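Local coordinates for LEOA (Escherichia coli, PDB 4AUR), which probably hydrolyses GTP as a bacterial dynamin and is probably linked to the LT toxin of enterotoxigenic strains, at residues 131-134 with 135-139; 265-268 with 269-273; 353-356 with 357-361; 506-509 with 510-514. One frame throughout, in Å; residues are numbered along the deposited sequence.

Overall arrangement
The four contacts are turns of helices, met in numerical order along the chain, and they gather in pairs at the two ends of an elongated molecule. Contact 1, where helix 129-136 runs out toward strand 140-146, touches contact 2 on helix 250-273; their centres are 11 Å apart, and they lie by the mixed GTPase sheet. Contacts 3 and 4, on helices 351-359 and 489-518, meet through Leu359 and Ile507, with centres 16 Å apart. Between the pairs, centres are separated by 94 to 115 Å, a span bridged by long helices such as 275-343. The layout agrees with a dynamin-like protein, its nucleotide-binding head carried on an extended helical arm.

Contact 1: residues 131-134 with 135-139; sequences TRRY and ISEAH
With Arg133 CG swung anti to the backbone N (chi1 -168°) and Glu137 CG set beside its own N (chi1 -74°), the two side chains run side by side one helical turn apart, pointing the same way. Their touch is aliphatic against carboxylate: Arg133 CG lies 3.6 Å from Glu137 OE2. The guanidinium bends off at chi3, and its plane stands 58° from that of the carboxylate. Arg133 NE stays 5.5 Å from Glu137 OE2 and the guanidinium leads away from the carboxylate, so the opposite charges form no salt bridge. Glu137 OE1 instead has a long, weak ion pair with Lys272.

Glu137 is also where the chain leaves helical geometry, though its N still bonds to Arg133 O at 3.0 Å. One residue earlier, Arg132 O accepts Ser136 N at 2.8 Å and, more weakly, Ser136 OG at 3.2 Å. Such a return of a serine hydroxyl to the carbonyl four residues back is a common feature of helices. On the buried flank Ile135 folds over the preceding turn, its CD1 3.7 Å from Thr131 O, and the Thr131 hydroxyl bonds to Val125 O. Lys168 NZ bonds to both Ser136 O, in the last turn, and Ala138 O, just beyond it.

Helix 129-136 belongs to the crossover from strand 104-108 to strand 140-146, which flank strand 54-60 in parallel. Trp161 of helix 156-165 packs on Arg132 and Ile135, Asp165 of that helix pairs with Arg132, and Arg55 of strand 54-60 borders the exit at Glu137 and Ala138.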
loop_
_atom_site.group_PDB
_atom_site.type_symbol
_atom_site.label_atom_id
_atom_site.label_comp_id
_atom_site.label_asym_id
_atom_site.label_seq_id
_atom_site.Cartn_x
_atom_site.Cartn_y
_atom_site.Cartn_z
ATOM N N THR A 131 -6.847 3.456 -47.278
ATOM C CA THR A 131 -6.308 2.105 -47.409
ATOM C C THR A 131 -5.358 1.798 -46.242
ATOM O O THR A 131 -5.205 0.639 -45.801
ATOM C CB THR A 131 -5.589 1.892 -48.756
ATOM O OG1 THR A 131 -4.334 2.527 -48.707
ATOM C CG2 THR A 131 -6.353 2.495 -49.900
ATOM N N ARG A 132 -4.740 2.848 -45.726
ATOM C CA ARG A 132 -3.950 2.748 -44.509
ATOM C C ARG A 132 -4.813 2.357 -43.292
ATOM O O ARG A 132 -4.447 1.465 -42.504
ATOM C CB ARG A 132 -3.231 4.074 -44.264
ATOM C CG ARG A 132 -2.151 4.438 -45.298
ATOM C CD ARG A 132 -1.735 5.897 -45.147
ATOM N NE ARG A 132 -1.075 6.106 -43.859
ATOM C CZ ARG A 132 0.239 6.062 -43.657
ATOM N NH1 ARG A 132 1.075 5.853 -44.666
ATOM N NH2 ARG A 132 0.713 6.214 -42.436
ATOM N N ARG A 133 -5.968 3.006 -43.133
ATOM C CA ARG A 133 -6.884 2.641 -42.041
ATOM C C ARG A 133 -7.392 1.191 -42.160
ATOM O O ARG A 133 -7.495 0.487 -41.175
ATOM C CB ARG A 133 -8.044 3.604 -42.006
ATOM C CG ARG A 133 -8.938 3.556 -40.766
ATOM C CD ARG A 133 -10.122 4.511 -40.883
ATOM N NE ARG A 133 -9.777 5.626 -41.774
ATOM C CZ ARG A 133 -10.585 6.176 -42.675
ATOM N NH1 ARG A 133 -11.840 5.772 -42.812
ATOM N NH2 ARG A 133 -10.131 7.156 -43.440
ATOM N N TYR A 134 -7.702 0.733 -43.356
ATOM C CA TYR A 134 -8.288 -0.588 -43.484
ATOM C C TYR A 134 -7.259 -1.655 -43.189
ATOM O O TYR A 134 -7.579 -2.670 -42.590
ATOM C CB TYR A 134 -8.933 -0.798 -44.873
ATOM C CG TYR A 134 -10.430 -0.569 -44.874
ATOM C CD1 TYR A 134 -10.959 0.704 -44.908
ATOM C CD2 TYR A 134 -11.316 -1.641 -44.813
ATOM C CE1 TYR A 134 -12.321 0.906 -44.890
ATOM C CE2 TYR A 134 -12.682 -1.444 -44.795
ATOM C CZ TYR A 134 -13.175 -0.174 -44.835
ATOM O OH TYR A 134 -14.536 0.019 -44.826
ATOM N N ILE A 135 -6.012 -1.432 -43.577
ATOM C CA ILE A 135 -4.964 -2.397 -43.263
ATOM C C ILE A 135 -4.455 -2.275 -41.822
ATOM O O ILE A 135 -4.179 -3.292 -41.183
ATOM C CB ILE A 135 -3.850 -2.360 -44.302
ATOM C CG1 ILE A 135 -4.393 -2.979 -45.589
ATOM C CG2 ILE A 135 -2.667 -3.200 -43.857
ATOM C CD1 ILE A 135 -3.640 -2.579 -46.837
ATOM N N SER A 136 -4.347 -1.060 -41.294
ATOM C CA SER A 136 -4.068 -0.919 -39.875
ATOM C C SER A 136 -5.062 -1.748 -39.068
ATOM O O SER A 136 -4.661 -2.580 -38.249
ATOM C CB SER A 136 -4.157 0.535 -39.428
ATOM O OG SER A 136 -2.946 1.202 -39.681
ATOM N N GLU A 137 -6.356 -1.522 -39.320
ATOM C CA GLU A 137 -7.461 -2.152 -38.551
ATOM C C GLU A 137 -7.813 -3.576 -39.020
ATOM O O GLU A 137 -8.939 -3.999 -38.884
ATOM C CB GLU A 137 -8.731 -1.244 -38.550
ATOM C CG GLU A 137 -8.602 -0.011 -37.650
ATOM C CD GLU A 137 -9.628 1.104 -37.912
ATOM O OE1 GLU A 137 -10.642 0.840 -38.602
ATOM O OE2 GLU A 137 -9.411 2.252 -37.407
ATOM N N ALA A 138 -6.856 -4.291 -39.584
ATOM C CA ALA A 138 -7.006 -5.699 -39.845
ATOM C C ALA A 138 -6.344 -6.508 -38.735
ATOM O O ALA A 138 -5.391 -6.063 -38.098
ATOM C CB ALA A 138 -6.387 -6.050 -41.170
ATOM N N HIS A 139 -6.840 -7.719 -38.521
ATOM C CA HIS A 139 -6.418 -8.515 -37.400
ATOM C C HIS A 139 -5.294 -9.440 -37.810
ATOM O O HIS A 139 -4.548 -9.945 -36.967
ATOM C CB HIS A 139 -7.585 -9.312 -36.889
ATOM C CG HIS A 139 -8.826 -8.506 -36.723
ATOM N ND1 HIS A 139 -9.232 -8.015 -35.505
ATOM C CD2 HIS A 139 -9.770 -8.124 -37.613
ATOM C CE1 HIS A 139 -10.366 -7.352 -35.653
ATOM N NE2 HIS A 139 -10.715 -7.405 -36.924
#

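Contact 2: residues 265-268 with 269-273; sequences VPEV and LLVKT
Pro266 O receives Leu270 N at 2.8 Å, the shortest of four successive backbone bonds that carry helix 250-273 through this turn. The side chain of Leu270 lies over the same carbonyl, and its CG is 3.2 Å from Pro266 O. Pro266 has no N-H to give to the turn before it, and the helix is kinked there; the bond from Leu269 N to Val265 O, 3.0 Å, is a regular helical bond that spans the proline. Lys272 N bonds in the same way to Val268 O at 2.9 Å.

On the buried side Val265 and Leu269 stand side by side and point the same way, with Val265 CG1 3.8 Å from Leu269 CD1. Leu269 CG is turned beside its own backbone N (chi1 -65°), which lays the chain back over the preceding turn and brings CD1 to the valine. This apolar strip faces Phe7 of helix 3-30 and Ile49 of helix 38-51. Helices from the start of the chain thus pack against one that follows the GTPase sheet, an arrangement consistent with the helical bundle that adjoins the nucleotide-binding domain in dynamins. Val265 and Val268 meanwhile border the ring of His139, and Leu270, also buried, packs on Met275 and Lys279 of helix 275-343.

The exposed side, that of Glu267 and Val271, is sparser. Glu267 bends at chi2 and comes obliquely across Val271, so that OE2 approaches Val271 CG2 at 3.7 Å, a carboxylate resting on a methyl. Val271 also touches Asp276 at the start of helix 275-343. The Lys272 chain leads away from the preceding turn, and its NZ forms a salt bridge with Asp52.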
loop_
_atom_site.group_PDB
_atom_site.type_symbol
_atom_site.label_atom_id
_atom_site.label_comp_id
_atom_site.label_asym_id
_atom_site.label_seq_id
_atom_site.Cartn_x
_atom_site.Cartn_y
_atom_site.Cartn_z
ATOM N N VAL A 265 -6.015 -9.403 -31.670
ATOM C CA VAL A 265 -7.399 -9.006 -31.866
ATOM C C VAL A 265 -7.864 -7.986 -30.828
ATOM O O VAL A 265 -8.482 -6.986 -31.189
ATOM C CB VAL A 265 -8.334 -10.223 -31.917
ATOM C CG1 VAL A 265 -9.790 -9.805 -31.709
ATOM C CG2 VAL A 265 -8.140 -10.960 -33.246
ATOM N N PRO A 266 -7.581 -8.218 -29.540
ATOM C CA PRO A 266 -7.961 -7.178 -28.588
ATOM C C PRO A 266 -7.255 -5.843 -28.831
ATOM O O PRO A 266 -7.900 -4.812 -28.744
ATOM C CB PRO A 266 -7.549 -7.765 -27.228
ATOM C CG PRO A 266 -7.575 -9.225 -27.428
ATOM C CD PRO A 266 -7.122 -9.439 -28.851
ATOM N N GLU A 267 -5.954 -5.849 -29.133
ATOM C CA GLU A 267 -5.270 -4.582 -29.389
ATOM C C GLU A 267 -5.969 -3.893 -30.570
ATOM O O GLU A 267 -6.289 -2.732 -30.498
ATOM C CB GLU A 267 -3.743 -4.739 -29.628
ATOM C CG GLU A 267 -2.839 -3.892 -28.698
ATOM C CD GLU A 267 -2.147 -2.684 -29.365
ATOM O OE1 GLU A 267 -1.690 -2.818 -30.530
ATOM O OE2 GLU A 267 -2.032 -1.597 -28.718
ATOM N N VAL A 268 -6.263 -4.618 -31.639
ATOM C CA VAL A 268 -6.874 -3.966 -32.780
ATOM C C VAL A 268 -8.199 -3.372 -32.389
ATOM O O VAL A 268 -8.450 -2.229 -32.699
ATOM C CB VAL A 268 -7.033 -4.875 -34.000
ATOM C CG1 VAL A 268 -7.957 -4.209 -35.021
ATOM C CG2 VAL A 268 -5.675 -5.150 -34.622
ATOM N N LEU A 269 -9.041 -4.130 -31.703
ATOM C CA LEU A 269 -10.341 -3.608 -31.290
ATOM C C LEU A 269 -10.212 -2.408 -30.335
ATOM O O LEU A 269 -10.896 -1.408 -30.524
ATOM C CB LEU A 269 -11.213 -4.719 -30.676
ATOM C CG LEU A 269 -11.669 -5.886 -31.568
ATOM C CD1 LEU A 269 -12.194 -7.069 -30.778
ATOM C CD2 LEU A 269 -12.743 -5.450 -32.530
ATOM N N LEU A 270 -9.330 -2.472 -29.336
ATOM C CA LEU A 270 -9.157 -1.336 -28.412
ATOM C C LEU A 270 -8.676 -0.076 -29.133
ATOM O O LEU A 270 -9.301 0.965 -29.061
ATOM C CB LEU A 270 -8.218 -1.687 -27.252
ATOM C CG LEU A 270 -8.779 -2.817 -26.372
ATOM C CD1 LEU A 270 -7.866 -3.168 -25.201
ATOM C CD2 LEU A 270 -10.186 -2.494 -25.861
ATOM N N VAL A 271 -7.570 -0.155 -29.841
ATOM C CA VAL A 271 -7.131 0.987 -30.585
ATOM C C VAL A 271 -8.251 1.518 -31.509
ATOM O O VAL A 271 -8.621 2.669 -31.443
ATOM C CB VAL A 271 -5.888 0.653 -31.415
ATOM C CG1 VAL A 271 -5.405 1.898 -32.128
ATOM C CG2 VAL A 271 -4.793 0.115 -30.516
ATOM N N LYS A 272 -8.802 0.680 -32.364
ATOM C CA LYS A 272 -9.861 1.117 -33.276
ATOM C C LYS A 272 -10.931 2.015 -32.605
ATOM O O LYS A 272 -11.354 2.997 -33.189
ATOM C CB LYS A 272 -10.503 -0.115 -33.942
ATOM C CG LYS A 272 -11.677 0.179 -34.857
ATOM C CD LYS A 272 -12.312 -1.094 -35.404
ATOM C CE LYS A 272 -13.088 -0.808 -36.692
ATOM N NZ LYS A 272 -12.745 -1.724 -37.829
ATOM N N THR A 273 -11.361 1.673 -31.395
ATOM C CA THR A 273 -12.373 2.439 -30.644
ATOM C C THR A 273 -11.826 3.490 -29.687
ATOM O O THR A 273 -12.605 4.176 -29.022
ATOM C CB THR A 273 -13.236 1.498 -29.775
ATOM O OG1 THR A 273 -12.399 0.541 -29.099
ATOM C CG2 THR A 273 -14.248 0.768 -30.621
#

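Contact 3: residues 353-356 with 357-361; sequences PFMD and DELGY
The buried Phe354 and Leu359 form the packed part of this turn: Phe354 CE2 meets Leu359 CD1 at 3.4 Å, the methyl approaching the ring obliquely. Phe354 carries CG opposite its backbone N (chi1 174°), and the ring is thereby laid along the following turn, where its CE1 also touches Glu358 CB at 3.9 Å. Beside this cluster Met355, modelled as selenomethionine, extends across to Tyr361. Its SE is 5.1 Å from the ring centroid and only 9° off the normal, a Met-aromatic contact made above the face; the methyl in between is too tight to be trusted in detail.

The backbone widens here into a pi-type turn. Met355 O accepts both Leu359 N, at 3.3 Å from above the carbonyl plane, and Gly360 N. Gly360 then leaves the helix with a positive phi of 107°; its backbone angles leave no room for a CB beside the carbonyl O of Leu359, which calls for glycine.

The polar side is looser. Asp357, exposed, brings OD2 within 3.2 Å of Pro353 O, two acceptors that do not bond, and the same OD2 lies 4.4 Å from Pro353 CB. Asp356 OD1 sits near the plane of the Tyr361 ring, at its edge, 4.0 Å from Tyr361 CB, whereas OD2 forms a salt bridge with Arg352. Glu358 bends at chi2, and its OE2 bonds to Gln342.

Around the short helix 351-359, the long helix 275-343 takes the Phe354 and Glu358 side, Leu503 and Ile507 of helix 489-518 cover Phe354, and Gly471 O receives the Tyr361 hydroxyl in this region of the dynamin-like helical domain.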
loop_
_atom_site.group_PDB
_atom_site.type_symbol
_atom_site.label_atom_id
_atom_site.label_comp_id
_atom_site.label_asym_id
_atom_site.label_seq_id
_atom_site.Cartn_x
_atom_site.Cartn_y
_atom_site.Cartn_z
ATOM N N PRO A 353 17.875 12.528 75.598
ATOM C CA PRO A 353 18.549 11.769 74.537
ATOM C C PRO A 353 17.616 11.433 73.395
ATOM O O PRO A 353 18.036 11.457 72.253
ATOM C CB PRO A 353 18.993 10.492 75.236
ATOM C CG PRO A 353 19.094 10.848 76.664
ATOM C CD PRO A 353 18.156 11.990 76.934
ATOM N N PHE A 354 16.363 11.125 73.706
ATOM C CA PHE A 354 15.402 10.718 72.707
ATOM C C PHE A 354 15.076 11.840 71.750
ATOM O O PHE A 354 15.134 11.642 70.565
ATOM C CB PHE A 354 14.123 10.211 73.341
ATOM C CG PHE A 354 13.034 9.913 72.341
ATOM C CD1 PHE A 354 13.091 8.776 71.558
ATOM C CD2 PHE A 354 11.954 10.775 72.186
ATOM C CE1 PHE A 354 12.096 8.491 70.652
ATOM C CE2 PHE A 354 10.962 10.502 71.260
ATOM C CZ PHE A 354 11.033 9.354 70.491
HETATM N N MSE A 355 14.751 13.016 72.270
HETATM C CA MSE A 355 14.452 14.170 71.447
HETATM C C MSE A 355 15.627 14.538 70.565
HETATM O O MSE A 355 15.453 14.910 69.401
HETATM C CB MSE A 355 14.131 15.350 72.351
HETATM C CG MSE A 355 12.895 15.136 73.204
HETATM SE SE MSE A 355 12.610 16.551 74.580
HETATM C CE MSE A 355 13.589 18.047 73.766
ATOM N N ASP A 356 16.838 14.470 71.111
ATOM C CA ASP A 356 18.034 14.870 70.355
ATOM C C ASP A 356 18.309 13.952 69.168
ATOM O O ASP A 356 18.743 14.390 68.083
ATOM C CB ASP A 356 19.281 14.817 71.238
ATOM C CG ASP A 356 19.678 16.155 71.810
ATOM O OD1 ASP A 356 19.359 17.220 71.252
ATOM O OD2 ASP A 356 20.368 16.116 72.850
ATOM N N ASP A 357 18.100 12.668 69.408
ATOM C CA ASP A 357 18.659 11.652 68.549
ATOM C C ASP A 357 17.633 11.136 67.586
ATOM O O ASP A 357 18.000 10.652 66.528
ATOM C CB ASP A 357 19.260 10.523 69.402
ATOM C CG ASP A 357 20.546 10.967 70.149
ATOM O OD1 ASP A 357 21.249 11.873 69.650
ATOM O OD2 ASP A 357 20.848 10.423 71.231
ATOM N N GLU A 358 16.352 11.296 67.914
ATOM C CA GLU A 358 15.294 10.802 67.073
ATOM C C GLU A 358 14.376 11.834 66.436
ATOM O O GLU A 358 13.897 11.602 65.327
ATOM C CB GLU A 358 14.494 9.825 67.870
ATOM C CG GLU A 358 15.302 8.587 68.242
ATOM C CD GLU A 358 15.511 7.670 67.058
ATOM O OE1 GLU A 358 15.334 8.134 65.927
ATOM O OE2 GLU A 358 15.828 6.484 67.246
ATOM N N LEU A 359 14.184 12.973 67.103
ATOM C CA LEU A 359 13.258 14.026 66.698
ATOM C C LEU A 359 13.920 15.318 66.285
ATOM O O LEU A 359 13.507 15.958 65.324
ATOM C CB LEU A 359 12.374 14.362 67.891
ATOM C CG LEU A 359 11.298 13.336 68.264
ATOM C CD1 LEU A 359 10.817 13.466 69.701
ATOM C CD2 LEU A 359 10.118 13.524 67.341
ATOM N N GLY A 360 14.902 15.749 67.060
ATOM C CA GLY A 360 15.633 16.983 66.786
ATOM C C GLY A 360 15.192 18.002 67.795
ATOM O O GLY A 360 14.022 18.109 68.030
ATOM N N TYR A 361 16.113 18.750 68.406
ATOM C CA TYR A 361 15.727 19.695 69.459
ATOM C C TYR A 361 16.550 20.969 69.374
ATOM O O TYR A 361 17.743 20.935 69.583
ATOM C CB TYR A 361 15.855 19.013 70.829
ATOM C CG TYR A 361 15.549 19.885 72.031
ATOM C CD1 TYR A 361 14.493 20.804 72.027
ATOM C CD2 TYR A 361 16.291 19.761 73.180
ATOM C CE1 TYR A 361 14.219 21.595 73.127
ATOM C CE2 TYR A 361 16.031 20.539 74.281
ATOM C CZ TYR A 361 15.000 21.454 74.255
ATOM O OH TYR A 361 14.779 22.222 75.386
#

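Contact 4: residues 506-509 with 510-514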
loop_
_atom_site.group_PDB
_atom_site.type_symbol
_atom_site.label_atom_id
_atom_site.label_comp_id
_atom_site.label_asym_id
_atom_site.label_seq_id
_atom_site.Cartn_x
_atom_site.Cartn_y
_atom_site.Cartn_z
ATOM N N ILE A 506 3.426 15.121 68.727
ATOM C CA ILE A 506 4.469 15.608 67.820
ATOM C C ILE A 506 4.908 14.554 66.784
ATOM O O ILE A 506 5.093 14.858 65.617
ATOM C CB ILE A 506 5.688 16.096 68.622
ATOM C CG1 ILE A 506 5.307 17.393 69.364
ATOM C CG2 ILE A 506 6.885 16.306 67.701
ATOM C CD1 ILE A 506 6.332 17.944 70.341
ATOM N N ILE A 507 5.082 13.319 67.231
ATOM C CA ILE A 507 5.538 12.243 66.378
ATOM C C ILE A 507 4.499 11.897 65.324
ATOM O O ILE A 507 4.822 11.736 64.158
ATOM C CB ILE A 507 5.878 11.018 67.231
ATOM C CG1 ILE A 507 7.252 11.221 67.855
ATOM C CG2 ILE A 507 5.883 9.758 66.394
ATOM C CD1 ILE A 507 7.633 10.189 68.882
ATOM N N LYS A 508 3.249 11.791 65.747
ATOM C CA LYS A 508 2.177 11.381 64.875
ATOM C C LYS A 508 1.847 12.424 63.840
ATOM O O LYS A 508 1.617 12.093 62.702
ATOM C CB LYS A 508 0.923 11.082 65.686
ATOM C CG LYS A 508 1.015 9.790 66.464
ATOM C CD LYS A 508 -0.250 9.475 67.252
ATOM C CE LYS A 508 -0.247 7.992 67.632
ATOM N NZ LYS A 508 -1.018 7.662 68.867
ATOM N N GLU A 509 1.809 13.686 64.226
ATOM C CA GLU A 509 1.264 14.709 63.349
ATOM C C GLU A 509 1.761 14.582 61.909
ATOM O O GLU A 509 0.954 14.437 60.996
ATOM C CB GLU A 509 1.520 16.109 63.910
ATOM C CG GLU A 509 1.297 17.272 62.942
ATOM C CD GLU A 509 1.293 18.641 63.639
ATOM O OE1 GLU A 509 2.061 18.840 64.630
ATOM O OE2 GLU A 509 0.518 19.526 63.188
ATOM N N PRO A 510 3.081 14.626 61.688
ATOM C CA PRO A 510 3.550 14.665 60.315
ATOM C C PRO A 510 3.162 13.467 59.445
ATOM O O PRO A 510 3.048 13.600 58.214
ATOM C CB PRO A 510 5.066 14.764 60.462
ATOM C CG PRO A 510 5.365 14.484 61.894
ATOM C CD PRO A 510 4.158 14.922 62.635
ATOM N N PHE A 511 2.954 12.314 60.061
ATOM C CA PHE A 511 2.517 11.152 59.321
ATOM C C PHE A 511 1.031 11.274 58.994
ATOM O O PHE A 511 0.630 11.074 57.864
ATOM C CB PHE A 511 2.768 9.869 60.109
ATOM C CG PHE A 511 4.216 9.610 60.435
ATOM C CD1 PHE A 511 5.039 8.975 59.544
ATOM C CD2 PHE A 511 4.731 9.957 61.664
ATOM C CE1 PHE A 511 6.363 8.719 59.849
ATOM C CE2 PHE A 511 6.045 9.691 61.984
ATOM C CZ PHE A 511 6.867 9.076 61.070
ATOM N N GLU A 512 0.211 11.623 59.973
ATOM C CA GLU A 512 -1.231 11.691 59.754
ATOM C C GLU A 512 -1.541 12.390 58.439
ATOM O O GLU A 512 -2.339 11.915 57.641
ATOM C CB GLU A 512 -1.943 12.409 60.914
ATOM C CG GLU A 512 -2.444 11.479 62.016
ATOM C CD GLU A 512 -2.493 12.148 63.396
ATOM O OE1 GLU A 512 -2.536 13.400 63.456
ATOM O OE2 GLU A 512 -2.484 11.420 64.430
ATOM N N ASP A 513 -0.882 13.513 58.214
ATOM C CA ASP A 513 -1.173 14.350 57.073
ATOM C C ASP A 513 -0.956 13.553 55.791
ATOM O O ASP A 513 -1.869 13.378 54.978
ATOM C CB ASP A 513 -0.290 15.597 57.110
ATOM C CG ASP A 513 -0.423 16.382 58.431
ATOM O OD1 ASP A 513 -1.255 15.998 59.297
ATOM O OD2 ASP A 513 0.312 17.385 58.600
ATOM N N ILE A 514 0.249 13.032 55.644
ATOM C CA ILE A 514 0.633 12.311 54.452
ATOM C C ILE A 514 -0.079 10.977 54.272
ATOM O O ILE A 514 -0.196 10.499 53.167
ATOM C CB ILE A 514 2.134 12.067 54.442
ATOM C CG1 ILE A 514 2.562 11.510 53.112
ATOM C CG2 ILE A 514 2.524 11.055 55.489
ATOM C CD1 ILE A 514 4.061 11.459 53.029
#
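Phe511 sets the edge of its ring against the preceding turn, with Ile507 O and Lys508 O both near the ring plane; CD2 lies 3.1 Å from Ile507 O. Ile507 CG2 follows at 4.4 Å from Phe511 CE2, an apolar touch along the same flank. The ring reaches this place because CG stands beside its own backbone N (chi1 -61°), which turns it back along the helix.

Next to it, Pro510 brings CD to 3.1 Å from Ile506 O, where a helical N-H would otherwise point. Neither Pro510 N nor Phe511 N bonds to the turn before in the regular way, and helix 489-518 is kinked here, a classic proline kink. Regular bonding resumes at Glu512, whose N meets Lys508 O at 3.1 Å in a nearly straight bond of 171°; Phe511 N adds a weak bond to the same oxygen.

On the outer side Glu512 OE2 lies against Lys508 CB, 3.6 Å away. Lys508 NZ, 6.0 Å from Glu512 OE2, leads away from it, and the pair meets through aliphatic carbon and carboxylate instead of through its charges. Beyond this shell, helix 275-343 places Met340 against Ile507 and Glu336 against both Lys508 and Phe511. Ile374 of helix 368-408 packs on Pro510 and Phe511.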